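Local structure of Glucose/sorbosone dehydrogenases (Escherichia coli K12, 2G8S) at residues A[22-27]-A[71-76]; A[79-84]-A[102-107]; A[147-152]-A[195-200]; A[164-169]-A[190-195]. The protein is a six-bladed beta-propeller protein of the glucose/sorbosone dehydrogenase family that carries a bound calcium ion. All coordinates share one frame; numbering follows the deposited sequence. Where two conformers were deposited one is given.

Contact 1 (A[22-27]-A[71-76]). With EDO (1,2-ethanediol), chain K.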
loop_
_atom_site.group_PDB
_atom_site.type_symbol
_atom_site.label_atom_id
_atom_site.label_comp_id
_atom_site.label_asym_id
_atom_site.label_seq_id
_atom_site.Cartn_x
_atom_site.Cartn_y
_atom_site.Cartn_z
ATOM N N ALA A 22 -1.269 1.023 8.600
ATOM C CA ALA A 22 -0.395 2.076 8.078
ATOM C C ALA A 22 -0.047 3.086 9.143
ATOM O O ALA A 22 -0.708 3.176 10.181
ATOM C CB ALA A 22 -1.046 2.783 6.894
ATOM N N LEU A 23 1.006 3.850 8.872
ATOM C CA LEU A 23 1.347 4.978 9.724
ATOM C C LEU A 23 1.702 6.214 8.906
ATOM O O LEU A 23 2.141 6.107 7.753
ATOM C CB LEU A 23 2.487 4.620 10.677
ATOM C CG LEU A 23 3.888 4.420 10.100
ATOM C CD1 LEU A 23 4.634 5.748 9.951
ATOM C CD2 LEU A 23 4.694 3.463 10.966
ATOM N N ALA A 24 1.515 7.376 9.520
ATOM C CA ALA A 24 1.911 8.643 8.926
ATOM C C ALA A 24 2.663 9.435 9.969
ATOM O O ALA A 24 2.176 9.612 11.082
ATOM C CB ALA A 24 0.688 9.417 8.438
ATOM N N PHE A 25 3.850 9.908 9.616
ATOM C CA PHE A 25 4.637 10.728 10.528
ATOM C C PHE A 25 4.110 12.144 10.544
ATOM O O PHE A 25 3.931 12.751 9.487
ATOM C CB PHE A 25 6.108 10.769 10.097
ATOM C CG PHE A 25 6.756 9.425 10.019
ATOM C CD1 PHE A 25 7.112 8.735 11.176
ATOM C CD2 PHE A 25 7.028 8.851 8.782
ATOM C CE1 PHE A 25 7.726 7.475 11.100
ATOM C CE2 PHE A 25 7.638 7.596 8.696
ATOM C CZ PHE A 25 7.977 6.909 9.860
ATOM N N LEU A 26 3.864 12.670 11.741
ATOM C CA LEU A 26 3.470 14.065 11.881
ATOM C C LEU A 26 4.718 14.937 11.943
ATOM O O LEU A 26 5.724 14.525 12.518
ATOM C CB LEU A 26 2.623 14.263 13.137
ATOM C CG LEU A 26 1.284 13.524 13.127
ATOM C CD1 LEU A 26 0.629 13.624 14.502
ATOM C CD2 LEU A 26 0.379 14.072 12.024
ATOM N N PRO A 27 4.656 16.143 11.352
ATOM C CA PRO A 27 5.841 17.009 11.347
ATOM C C PRO A 27 6.209 17.532 12.733
ATOM O O PRO A 27 5.431 17.396 13.689
ATOM C CB PRO A 27 5.428 18.171 10.437
ATOM C CG PRO A 27 3.943 18.185 10.467
ATOM C CD PRO A 27 3.510 16.758 10.657
ATOM N N VAL A 71 -3.348 5.722 5.778
ATOM C CA VAL A 71 -3.431 7.099 6.236
ATOM C C VAL A 71 -2.212 7.817 5.678
ATOM O O VAL A 71 -1.085 7.358 5.871
ATOM C CB VAL A 71 -3.482 7.213 7.787
ATOM C CG1 VAL A 71 -2.316 6.481 8.466
ATOM C CG2 VAL A 71 -3.498 8.672 8.203
ATOM N N VAL A 72 -2.444 8.916 4.964
ATOM C CA VAL A 72 -1.356 9.663 4.323
ATOM C C VAL A 72 -1.616 11.160 4.462
ATOM O O VAL A 72 -2.732 11.614 4.237
ATOM C CB VAL A 72 -1.208 9.286 2.808
ATOM C CG1 VAL A 72 -0.064 10.066 2.156
ATOM C CG2 VAL A 72 -1.008 7.778 2.631
ATOM N N LEU A 73 -0.591 11.929 4.817
ATOM C CA LEU A 73 -0.742 13.380 4.896
ATOM C C LEU A 73 -0.726 13.974 3.497
ATOM O O LEU A 73 0.026 13.510 2.636
ATOM C CB LEU A 73 0.379 14.007 5.728
ATOM C CG LEU A 73 0.723 13.439 7.099
ATOM C CD1 LEU A 73 1.629 14.434 7.796
ATOM C CD2 LEU A 73 -0.497 13.166 7.947
ATOM N N ALA A 74 -1.554 14.991 3.253
ATOM C CA ALA A 74 -1.488 15.720 1.982
ATOM C C ALA A 74 -0.116 16.395 1.853
ATOM O O ALA A 74 0.516 16.709 2.867
ATOM C CB ALA A 74 -2.602 16.759 1.905
ATOM N N PRO A 75 0.363 16.590 0.612
ATOM C CA PRO A 75 1.664 17.256 0.467
ATOM C C PRO A 75 1.718 18.645 1.116
ATOM O O PRO A 75 2.777 19.037 1.604
ATOM C CB PRO A 75 1.842 17.361 -1.048
ATOM C CG PRO A 75 1.005 16.229 -1.593
ATOM C CD PRO A 75 -0.196 16.173 -0.686
ATOM N N ASP A 76 0.595 19.361 1.121
ATOM C CA ASP A 76 0.540 20.705 1.725
ATOM C C ASP A 76 0.045 20.706 3.181
ATOM O O ASP A 76 -0.474 21.725 3.660
ATOM C CB ASP A 76 -0.280 21.675 0.856
ATOM C CG ASP A 76 -1.778 21.380 0.881
ATOM O OD1 ASP A 76 -2.178 20.296 1.360
ATOM O OD2 ASP A 76 -2.556 22.234 0.398
HETATM C C1 EDO K . -3.244 19.716 -1.824
HETATM O O1 EDO K . -3.540 19.075 -0.577
HETATM C C2 EDO K . -1.885 19.269 -2.363
HETATM O O2 EDO K . -0.873 19.308 -1.346
HETATM O O HOH W 1 1.466 7.353 5.450
#
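A22 and A24 face V71 and L73 across two strands that run nearly parallel, their axes 18° apart and 5.9 Å from each other at closest approach. No direct hydrogen bond joins the two backbones; each strand is paired on its other side, within its own sheet: A22 and A24 with T35 and L33, V72 with W84. A single water spans the gap instead, donating to both L23 O and V71 O, with 2.6 Å from the water oxygen to V71 O. The carbonyls of L23 and V71 are thus tied together although neither can donate.

Apolar branches fill the rest of the interface. V71 CG1 sits between the backbone N and the carbonyl carbon (chi1 54°), which places it against the methyls of both alanines, 4.2 Å from A22 CB and equally far from A24 CB. L73 reaches farther across the gap. Its CD2 lies 4.0 Å from A24 CB and also meets L26 CD2, whereas CD1 approaches the F25 carbonyl, 3.3 Å from F25 O, and then the ring of P27, with 4.1 Å between L73 CD1 and P27 CD. F25 turns its CB away from the seam, and its ring meets Y337 edge-to-face. Beyond L73 the chain leaves the interface, and D76 OD1 accepts from O1 of a 1,2-ethanediol molecule as well as bonding to S80 OG. Two sheet-edge strands, packed through small and branched apolar side chains without backbone pairing, form the kind of junction found between neighbouring blades of a beta-propeller.

Contact 2 (A[79-84]-A[102-107]). With EDO (1,2-ethanediol), chain J.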
loop_
_atom_site.group_PDB
_atom_site.type_symbol
_atom_site.label_atom_id
_atom_site.label_comp_id
_atom_site.label_asym_id
_atom_site.label_seq_id
_atom_site.Cartn_x
_atom_site.Cartn_y
_atom_site.Cartn_z
ATOM N N GLN A 79 0.178 23.602 5.746
ATOM C CA GLN A 79 -0.819 24.676 5.681
ATOM C C GLN A 79 -2.246 24.146 5.841
ATOM O O GLN A 79 -3.046 24.717 6.587
ATOM C CB GLN A 79 -0.699 25.475 4.375
ATOM C CG GLN A 79 0.551 26.364 4.264
ATOM C CD GLN A 79 1.807 25.602 3.864
ATOM O OE1 GLN A 79 2.885 25.808 4.432
ATOM N NE2 GLN A 79 1.678 24.724 2.879
ATOM N N SER A 80 -2.552 23.054 5.137
ATOM C CA SER A 80 -3.919 22.530 5.039
ATOM C C SER A 80 -4.340 21.620 6.190
ATOM O O SER A 80 -5.535 21.494 6.480
ATOM C CB SER A 80 -4.080 21.747 3.741
ATOM O OG SER A 80 -3.381 20.516 3.817
ATOM N N ARG A 81 -3.355 20.968 6.808
ATOM C CA ARG A 81 -3.571 19.883 7.776
ATOM C C ARG A 81 -4.457 18.754 7.237
ATOM O O ARG A 81 -5.064 18.008 8.008
ATOM C CB ARG A 81 -4.098 20.418 9.117
ATOM C CG ARG A 81 -3.088 21.340 9.800
ATOM C CD ARG A 81 -3.464 21.648 11.236
ATOM N NE ARG A 81 -3.436 20.471 12.100
ATOM C CZ ARG A 81 -2.337 19.937 12.634
ATOM N NH1 ARG A 81 -1.137 20.457 12.391
ATOM N NH2 ARG A 81 -2.441 18.872 13.417
ATOM N N ARG A 82 -4.489 18.621 5.911
ATOM C CA ARG A 82 -5.315 17.612 5.271
ATOM C C ARG A 82 -4.691 16.229 5.385
ATOM O O ARG A 82 -3.498 16.047 5.116
ATOM C CB ARG A 82 -5.566 17.988 3.816
ATOM C CG ARG A 82 -6.428 16.990 3.066
ATOM C CD ARG A 82 -6.593 17.426 1.637
ATOM N NE ARG A 82 -7.442 18.613 1.519
ATOM C CZ ARG A 82 -7.744 19.208 0.369
ATOM N NH1 ARG A 82 -7.240 18.748 -0.770
ATOM N NH2 ARG A 82 -8.537 20.275 0.364
ATOM N N ILE A 83 -5.504 15.258 5.802
ATOM C CA ILE A 83 -5.084 13.861 5.813
ATOM C C ILE A 83 -6.051 13.031 4.984
ATOM O O ILE A 83 -7.254 13.302 4.961
ATOM C CB ILE A 83 -4.886 13.280 7.242
ATOM C CG1 ILE A 83 -6.209 13.064 7.968
ATOM C CG2 ILE A 83 -3.927 14.146 8.049
ATOM C CD1 ILE A 83 -6.092 12.074 9.139
ATOM N N TRP A 84 -5.491 12.069 4.258
ATOM C CA TRP A 84 -6.256 11.173 3.402
ATOM C C TRP A 84 -6.343 9.791 4.028
ATOM O O TRP A 84 -5.374 9.312 4.632
ATOM C CB TRP A 84 -5.583 11.060 2.027
ATOM C CG TRP A 84 -5.715 12.282 1.164
ATOM C CD1 TRP A 84 -5.111 13.504 1.345
ATOM C CD2 TRP A 84 -6.511 12.401 -0.020
ATOM N NE1 TRP A 84 -5.487 14.374 0.340
ATOM C CE2 TRP A 84 -6.344 13.721 -0.512
ATOM C CE3 TRP A 84 -7.348 11.515 -0.721
ATOM C CZ2 TRP A 84 -6.980 14.170 -1.687
ATOM C CZ3 TRP A 84 -7.987 11.960 -1.873
ATOM C CH2 TRP A 84 -7.797 13.275 -2.347
ATOM N N TYR A 102 -10.670 12.438 2.289
ATOM C CA TYR A 102 -9.799 13.259 3.113
ATOM C C TYR A 102 -10.584 14.139 4.064
ATOM O O TYR A 102 -11.756 14.433 3.827
ATOM C CB TYR A 102 -8.865 14.123 2.262
ATOM C CG TYR A 102 -9.540 15.199 1.432
ATOM C CD1 TYR A 102 -9.917 16.426 1.990
ATOM C CD2 TYR A 102 -9.766 15.005 0.077
ATOM C CE1 TYR A 102 -10.520 17.425 1.198
ATOM C CE2 TYR A 102 -10.369 15.995 -0.720
ATOM C CZ TYR A 102 -10.744 17.200 -0.146
ATOM O OH TYR A 102 -11.340 18.175 -0.916
ATOM N N GLY A 103 -9.922 14.535 5.142
ATOM C CA GLY A 103 -10.460 15.516 6.077
ATOM C C GLY A 103 -9.316 16.310 6.653
ATOM O O GLY A 103 -8.170 16.134 6.237
ATOM N N ARG A 104 -9.621 17.174 7.613
ATOM C CA ARG A 104 -8.599 18.023 8.209
ATOM C C ARG A 104 -8.280 17.541 9.610
ATOM O O ARG A 104 -9.176 17.361 10.430
ATOM C CB ARG A 104 -9.062 19.488 8.238
ATOM C CG ARG A 104 -7.960 20.464 8.632
ATOM C CD ARG A 104 -8.478 21.888 8.796
ATOM N NE ARG A 104 -7.403 22.833 9.137
ATOM C CZ ARG A 104 -7.002 23.104 10.377
ATOM N NH1 ARG A 104 -7.569 22.501 11.418
ATOM N NH2 ARG A 104 -6.015 23.980 10.585
ATOM N N LEU A 105 -6.997 17.325 9.892
ATOM C CA LEU A 105 -6.582 16.923 11.230
ATOM C C LEU A 105 -6.546 18.143 12.153
ATOM O O LEU A 105 -5.865 19.135 11.861
ATOM C CB LEU A 105 -5.202 16.256 11.167
ATOM C CG LEU A 105 -4.642 15.636 12.457
ATOM C CD1 LEU A 105 -5.489 14.482 12.976
ATOM C CD2 LEU A 105 -3.194 15.210 12.259
ATOM N N SER A 106 -7.291 18.073 13.254
ATOM C CA SER A 106 -7.329 19.192 14.199
ATOM C C SER A 106 -5.946 19.484 14.779
ATOM O O SER A 106 -5.092 18.596 14.874
ATOM C CB SER A 106 -8.331 18.936 15.325
ATOM O OG SER A 106 -7.918 17.879 16.161
ATOM N N ASP A 107 -5.737 20.739 15.163
ATOM C CA ASP A 107 -4.488 21.183 15.785
ATOM C C ASP A 107 -4.133 20.337 17.002
ATOM O O ASP A 107 -2.961 20.045 17.259
ATOM C CB ASP A 107 -4.609 22.648 16.221
ATOM C CG ASP A 107 -4.630 23.619 15.049
ATOM O OD1 ASP A 107 -4.096 23.291 13.968
ATOM O OD2 ASP A 107 -5.170 24.730 15.220
HETATM C C1 EDO J . 1.020 17.980 14.028
HETATM O O1 EDO J . -0.000 18.683 14.742
HETATM C C2 EDO J . 2.168 18.929 13.712
HETATM O O2 EDO J . 1.695 20.019 12.910
HETATM O O HOH W 2 -5.690 24.753 7.551
#
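R82 and W84 pack tightly on the same side of the Y102 ring, R82 over its CD1/CE1 half and W84 by CD2. The R82 guanidinium lies flat on the ring, planes 23° apart, in a cation-pi stack with R82 CZ 3.9 Å from the Y102 centroid. R82 NH1 is held by Q172, and Y102 OH by R116. Y102 CB stands directly over the five-membered ring of W84, 3.6 Å from its centroid. Behind them I83 and G103 form a hydrogen-bonded antiparallel pair, I83 N 2.8 Å from G103 O, in the hairpin of strands 82-90 and 96-105, neighbours in one propeller blade. On the opposite face, I83 CG2 lies 4.0 Å from L105 CB, and both residues pack on F77 and L33.

Toward the strand end polar contacts and solvent take over. The R81 chain bends at chi3 (65°); NE donates to L105 O at 2.8 Å and NH2 to S106 O, while NH1 and NH2 grip a 1,2-ethanediol. D107 OD1, 3.4 Å from R81 NE but well out of the guanidinium plane, adds a salt bridge of charges only. Exposed R104 sets one face of its guanidinium over R81 CD; a water bridges R104 NE and Q79 O.

Contact 3 (A[147-152]-A[195-200])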
loop_
_atom_site.group_PDB
_atom_site.type_symbol
_atom_site.label_atom_id
_atom_site.label_comp_id
_atom_site.label_asym_id
_atom_site.label_seq_id
_atom_site.Cartn_x
_atom_site.Cartn_y
_atom_site.Cartn_z
ATOM N N LEU A 147 -5.481 -0.412 -6.415
ATOM C CA LEU A 147 -6.730 -1.167 -6.282
ATOM C C LEU A 147 -6.591 -2.631 -6.688
ATOM O O LEU A 147 -6.252 -2.938 -7.834
ATOM C CB LEU A 147 -7.852 -0.527 -7.105
ATOM C CG LEU A 147 -8.152 0.933 -6.743
ATOM C CD1 LEU A 147 -9.180 1.525 -7.701
ATOM C CD2 LEU A 147 -8.637 1.046 -5.292
ATOM N N GLY A 148 -6.902 -3.522 -5.749
ATOM C CA GLY A 148 -6.994 -4.954 -6.038
ATOM C C GLY A 148 -8.207 -5.295 -6.894
ATOM O O GLY A 148 -9.113 -4.469 -7.060
ATOM N N GLU A 149 -8.230 -6.508 -7.450
ATOM C CA GLU A 149 -9.362 -6.904 -8.310
ATOM C C GLU A 149 -10.490 -7.627 -7.564
ATOM O O GLU A 149 -11.330 -8.297 -8.191
ATOM C CB GLU A 149 -8.934 -7.657 -9.591
ATOM C CG GLU A 149 -7.761 -8.644 -9.494
ATOM C CD GLU A 149 -7.973 -9.807 -8.542
ATOM O OE1 GLU A 149 -7.687 -10.962 -8.954
ATOM O OE2 GLU A 149 -8.397 -9.569 -7.381
ATOM N N ASN A 150 -10.531 -7.455 -6.239
ATOM C CA ASN A 150 -11.640 -7.945 -5.412
ATOM C C ASN A 150 -11.803 -9.468 -5.473
ATOM O O ASN A 150 -12.853 -10.005 -5.083
ATOM C CB ASN A 150 -12.979 -7.288 -5.816
ATOM C CG ASN A 150 -13.074 -5.788 -5.503
ATOM O OD1 ASN A 150 -14.049 -5.154 -5.910
ATOM N ND2 ASN A 150 -12.102 -5.219 -4.785
ATOM N N ASN A 151 -10.758 -10.147 -5.963
ATOM C CA ASN A 151 -10.741 -11.613 -6.151
ATOM C C ASN A 151 -11.635 -12.069 -7.310
ATOM O O ASN A 151 -12.075 -13.226 -7.348
ATOM C CB ASN A 151 -11.066 -12.367 -4.847
ATOM C CG ASN A 151 -10.438 -13.758 -4.791
ATOM O OD1 ASN A 151 -9.505 -14.072 -5.535
ATOM N ND2 ASN A 151 -10.944 -14.593 -3.886
ATOM N N GLN A 152 -11.873 -11.154 -8.254
ATOM C CA GLN A 152 -12.541 -11.468 -9.525
ATOM C C GLN A 152 -11.502 -11.299 -10.624
ATOM O O GLN A 152 -11.407 -10.229 -11.240
ATOM C CB GLN A 152 -13.734 -10.540 -9.757
ATOM C CG GLN A 152 -14.884 -10.747 -8.783
ATOM C CD GLN A 152 -15.506 -12.131 -8.902
ATOM O OE1 GLN A 152 -15.740 -12.800 -7.901
ATOM N NE2 GLN A 152 -15.764 -12.566 -10.132
ATOM N N GLY A 195 -4.195 -4.481 -15.007
ATOM C CA GLY A 195 -3.597 -5.820 -14.966
ATOM C C GLY A 195 -2.781 -6.080 -13.714
ATOM O O GLY A 195 -1.710 -6.694 -13.767
ATOM N N ILE A 196 -3.292 -5.598 -12.588
ATOM C CA ILE A 196 -2.664 -5.913 -11.308
ATOM C C ILE A 196 -3.651 -6.722 -10.473
ATOM O O ILE A 196 -4.872 -6.661 -10.678
ATOM C CB ILE A 196 -2.088 -4.658 -10.580
ATOM C CG1 ILE A 196 -3.201 -3.704 -10.175
ATOM C CG2 ILE A 196 -1.020 -3.946 -11.452
ATOM C CD1 ILE A 196 -2.732 -2.520 -9.350
ATOM N N ARG A 197 -3.108 -7.554 -9.585
ATOM C CA ARG A 197 -3.900 -8.515 -8.811
ATOM C C ARG A 197 -4.329 -7.921 -7.473
ATOM O O ARG A 197 -5.460 -7.472 -7.327
ATOM C CB ARG A 197 -3.119 -9.828 -8.618
ATOM C CG ARG A 197 -3.913 -10.935 -7.954
ATOM C CD ARG A 197 -3.095 -12.225 -7.846
ATOM N NE ARG A 197 -3.818 -13.275 -7.130
ATOM C CZ ARG A 197 -3.801 -13.427 -5.808
ATOM N NH1 ARG A 197 -3.097 -12.587 -5.045
ATOM N NH2 ARG A 197 -4.490 -14.418 -5.240
ATOM N N ASN A 198 -3.420 -7.925 -6.497
ATOM C CA ASN A 198 -3.663 -7.254 -5.221
ATOM C C ASN A 198 -2.429 -6.469 -4.797
ATOM O O ASN A 198 -1.512 -7.021 -4.186
ATOM C CB ASN A 198 -4.121 -8.200 -4.101
ATOM C CG ASN A 198 -4.703 -7.435 -2.909
ATOM O OD1 ASN A 198 -5.193 -6.318 -3.080
ATOM N ND2 ASN A 198 -4.672 -8.032 -1.714
ATOM N N PRO A 199 -2.395 -5.170 -5.136
ATOM C CA PRO A 199 -1.221 -4.364 -4.825
ATOM C C PRO A 199 -1.229 -4.101 -3.337
ATOM O O PRO A 199 -2.301 -3.918 -2.741
ATOM C CB PRO A 199 -1.460 -3.068 -5.614
ATOM C CG PRO A 199 -2.953 -2.972 -5.728
ATOM C CD PRO A 199 -3.473 -4.375 -5.760
ATOM N N GLN A 200 -0.045 -4.086 -2.739
ATOM C CA GLN A 200 0.058 -3.851 -1.303
ATOM C C GLN A 200 0.931 -2.619 -1.047
ATOM O O GLN A 200 0.411 -1.514 -0.918
ATOM C CB GLN A 200 0.531 -5.118 -0.583
ATOM C CG GLN A 200 -0.478 -6.260 -0.688
ATOM C CD GLN A 200 -1.694 -6.061 0.204
ATOM O OE1 GLN A 200 -2.671 -5.388 -0.166
ATOM N NE2 GLN A 200 -1.651 -6.662 1.380
#
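G148 and N198 bring their backbones to 4.1 Å between CA atoms, and one hydrogen bond joins the segments, from E149 N to R197 O (2.9 Å, 147°). G148 CA approaches the same carbonyl oxygen at 3.2 Å in a CA-H...O contact, and E149 CG at 3.4 Å. The E149 chain, bent at chi2 (61°), curls over R197 O and turns its carboxylate back on its own loop, where OE2 accepts from N151 N at 2.8 Å within the type I' turn from E149 to Q152. H130 also bonds to OE2 and W235 to OE1, so this buried carboxylate has several partners.

G148 carries no side chain, and N198 OD1 comes over its CA at 3.7 Å while bonding to G132 N. Beside it the P199 ring lies against the peptide between L147 and G148, with CD 3.5 Å from G148 N. R197, extended from CG to NE, crosses E149 at a slant, its CG 3.9 Å from E149 OE1, and its NH1 ends on H216 O. The contact joins the loop after strand 142-147 to the start of strand 198-205 in the next sheet, a buried junction between consecutive propeller blades.

Contact 4 (A[164-169]-A[190-195])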
loop_
_atom_site.group_PDB
_atom_site.type_symbol
_atom_site.label_atom_id
_atom_site.label_comp_id
_atom_site.label_asym_id
_atom_site.label_seq_id
_atom_site.Cartn_x
_atom_site.Cartn_y
_atom_site.Cartn_z
ATOM N N GLY A 164 -8.289 -4.143 -9.964
ATOM C CA GLY A 164 -6.953 -4.464 -10.491
ATOM C C GLY A 164 -6.348 -3.333 -11.304
ATOM O O GLY A 164 -5.740 -3.563 -12.363
ATOM N N LYS A 165 -6.515 -2.117 -10.789
ATOM C CA LYS A 165 -6.100 -0.894 -11.469
ATOM C C LYS A 165 -5.203 -0.100 -10.547
ATOM O O LYS A 165 -5.402 -0.092 -9.329
ATOM C CB LYS A 165 -7.303 -0.008 -11.822
ATOM C CG LYS A 165 -8.334 -0.628 -12.755
ATOM C CD LYS A 165 -7.722 -1.177 -14.041
ATOM C CE LYS A 165 -8.800 -1.684 -15.016
ATOM N NZ LYS A 165 -9.435 -2.947 -14.556
ATOM N N LEU A 166 -4.226 0.575 -11.144
ATOM C CA LEU A 166 -3.592 1.705 -10.489
ATOM C C LEU A 166 -4.296 2.956 -10.996
ATOM O O LEU A 166 -4.316 3.202 -12.199
ATOM C CB LEU A 166 -2.104 1.772 -10.824
ATOM C CG LEU A 166 -1.333 3.026 -10.382
ATOM C CD1 LEU A 166 -1.271 3.132 -8.858
ATOM C CD2 LEU A 166 0.063 3.023 -10.992
ATOM N N VAL A 167 -4.854 3.734 -10.074
ATOM C CA VAL A 167 -5.578 4.964 -10.416
ATOM C C VAL A 167 -4.670 6.176 -10.203
ATOM O O VAL A 167 -3.857 6.183 -9.282
ATOM C CB VAL A 167 -6.875 5.086 -9.574
ATOM C CG1 VAL A 167 -7.325 6.540 -9.433
ATOM C CG2 VAL A 167 -7.985 4.212 -10.182
ATOM N N ARG A 168 -4.794 7.188 -11.062
ATOM C CA ARG A 168 -4.131 8.471 -10.827
ATOM C C ARG A 168 -5.171 9.573 -10.820
ATOM O O ARG A 168 -5.893 9.757 -11.804
ATOM C CB ARG A 168 -3.068 8.788 -11.887
ATOM C CG ARG A 168 -2.211 9.993 -11.478
ATOM C CD ARG A 168 -1.261 10.462 -12.560
ATOM N NE ARG A 168 -1.958 11.126 -13.657
ATOM C CZ ARG A 168 -1.465 12.128 -14.390
ATOM N NH1 ARG A 168 -0.260 12.651 -14.154
ATOM N NH2 ARG A 168 -2.200 12.611 -15.371
ATOM N N LEU A 169 -5.237 10.290 -9.705
ATOM C CA LEU A 169 -6.064 11.491 -9.592
ATOM C C LEU A 169 -5.145 12.683 -9.411
ATOM O O LEU A 169 -3.955 12.512 -9.154
ATOM C CB LEU A 169 -7.008 11.381 -8.388
ATOM C CG LEU A 169 -7.948 10.173 -8.392
ATOM C CD1 LEU A 169 -8.816 10.187 -7.157
ATOM C CD2 LEU A 169 -8.809 10.128 -9.655
ATOM N N GLU A 190 -10.210 7.394 -14.560
ATOM C CA GLU A 190 -9.321 7.402 -13.391
ATOM C C GLU A 190 -8.100 6.492 -13.561
ATOM O O GLU A 190 -7.111 6.639 -12.836
ATOM C CB GLU A 190 -10.086 6.981 -12.136
ATOM C CG GLU A 190 -11.261 7.895 -11.764
ATOM C CD GLU A 190 -12.601 7.473 -12.359
ATOM O OE1 GLU A 190 -12.641 6.622 -13.277
ATOM O OE2 GLU A 190 -13.633 8.004 -11.884
ATOM N N ILE A 191 -8.168 5.564 -14.515
ATOM C CA ILE A 191 -7.145 4.519 -14.665
ATOM C C ILE A 191 -5.814 5.041 -15.214
ATOM O O ILE A 191 -5.774 5.742 -16.230
ATOM C CB ILE A 191 -7.666 3.343 -15.546
ATOM C CG1 ILE A 191 -8.857 2.652 -14.862
ATOM C CG2 ILE A 191 -6.535 2.328 -15.848
ATOM C CD1 ILE A 191 -9.660 1.754 -15.783
ATOM N N TRP A 192 -4.730 4.667 -14.536
ATOM C CA TRP A 192 -3.370 4.915 -14.998
ATOM C C TRP A 192 -2.762 3.639 -15.583
ATOM O O TRP A 192 -2.275 3.642 -16.703
ATOM C CB TRP A 192 -2.515 5.415 -13.833
ATOM C CG TRP A 192 -1.192 6.001 -14.225
ATOM C CD1 TRP A 192 0.056 5.487 -13.966
ATOM C CD2 TRP A 192 -0.980 7.235 -14.921
ATOM N NE1 TRP A 192 1.028 6.330 -14.459
ATOM C CE2 TRP A 192 0.421 7.411 -15.049
ATOM C CE3 TRP A 192 -1.839 8.208 -15.452
ATOM C CZ2 TRP A 192 0.980 8.530 -15.684
ATOM C CZ3 TRP A 192 -1.285 9.316 -16.081
ATOM C CH2 TRP A 192 0.111 9.466 -16.195
ATOM N N SER A 193 -2.806 2.549 -14.814
ATOM C CA SER A 193 -2.297 1.245 -15.265
ATOM C C SER A 193 -3.307 0.175 -14.896
ATOM O O SER A 193 -4.136 0.374 -14.000
ATOM C CB SER A 193 -0.952 0.905 -14.600
ATOM O OG SER A 193 0.000 1.959 -14.716
ATOM N N TYR A 194 -3.225 -0.973 -15.565
ATOM C CA TYR A 194 -4.154 -2.061 -15.285
ATOM C C TYR A 194 -3.453 -3.411 -15.276
ATOM O O TYR A 194 -2.247 -3.474 -15.482
ATOM C CB TYR A 194 -5.359 -2.013 -16.243
ATOM C CG TYR A 194 -5.082 -2.205 -17.723
ATOM C CD1 TYR A 194 -5.506 -3.369 -18.372
ATOM C CD2 TYR A 194 -4.477 -1.207 -18.485
ATOM C CE1 TYR A 194 -5.288 -3.557 -19.734
ATOM C CE2 TYR A 194 -4.256 -1.386 -19.862
ATOM C CZ TYR A 194 -4.666 -2.565 -20.473
ATOM O OH TYR A 194 -4.455 -2.735 -21.821
ATOM N N GLY A 195 -4.195 -4.481 -15.007
ATOM C CA GLY A 195 -3.597 -5.820 -14.966
ATOM C C GLY A 195 -2.781 -6.080 -13.714
ATOM O O GLY A 195 -1.710 -6.694 -13.767
#
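L166 O is the shared acceptor of this contact, taking hydrogen bonds from both W192 N (2.8 Å) and S193 N (3.1 Å). The two donors lie in the carbonyl plane, and the bond from S193 N arrives on a lone pair. L166 N repays S193 by donating to its carbonyl oxygen, S193 O, at 2.9 Å. Two residues on, R168 N donates to E190 O at 3.0 Å.

Several side-chain polar groups find partners beyond the two segments. The K165 ammonium, in a buried residue, is bonded by the carbonyls of Q163, D158 and K161; its chain, bent at chi2 and chi4, packs its CD against Y194 CB (3.3 Å) and its CE against I191 CD1. S193 OG bonds to Q228 O, and the E190 carboxylate pairs with R188. R168 forms a salt bridge with D178, and its chain passes over one face of W192. There R168 CD stands 3.8 Å from the centroid of the six-membered ring in a CH-pi contact, with the guanidinium tilted 30° to the indole. L166 CD2 meets the edge of the same indole.

With W192 and S193 both opposite L166, the register slips by one residue: a classic beta bulge, set here in the edge strand of a four-stranded antiparallel propeller blade.

Contacts 1 and 2 adjoin, their centres 9 Å apart: strands 68-73 and 82-90 are neighbours in one blade, probably joined by a hydrogen bond from W84 N to V72 O (2.8 Å), so the seam of contact 1 runs into the hairpin of contact 2. Contacts 3 and 4, with centres 11 Å apart, share G195, where the chain leaves one blade for the next; contact 4 is nested within the loop contact 3 closes. The two pairs do not touch; contacts 1 and 3 are about 24 Å apart between centres, contacts 2 and 4 about 6 Å at their nearest atoms. Calcium, bound by E223 and Y233, lies nearer contacts 3 and 4, about 6 Å from the I196 side chain.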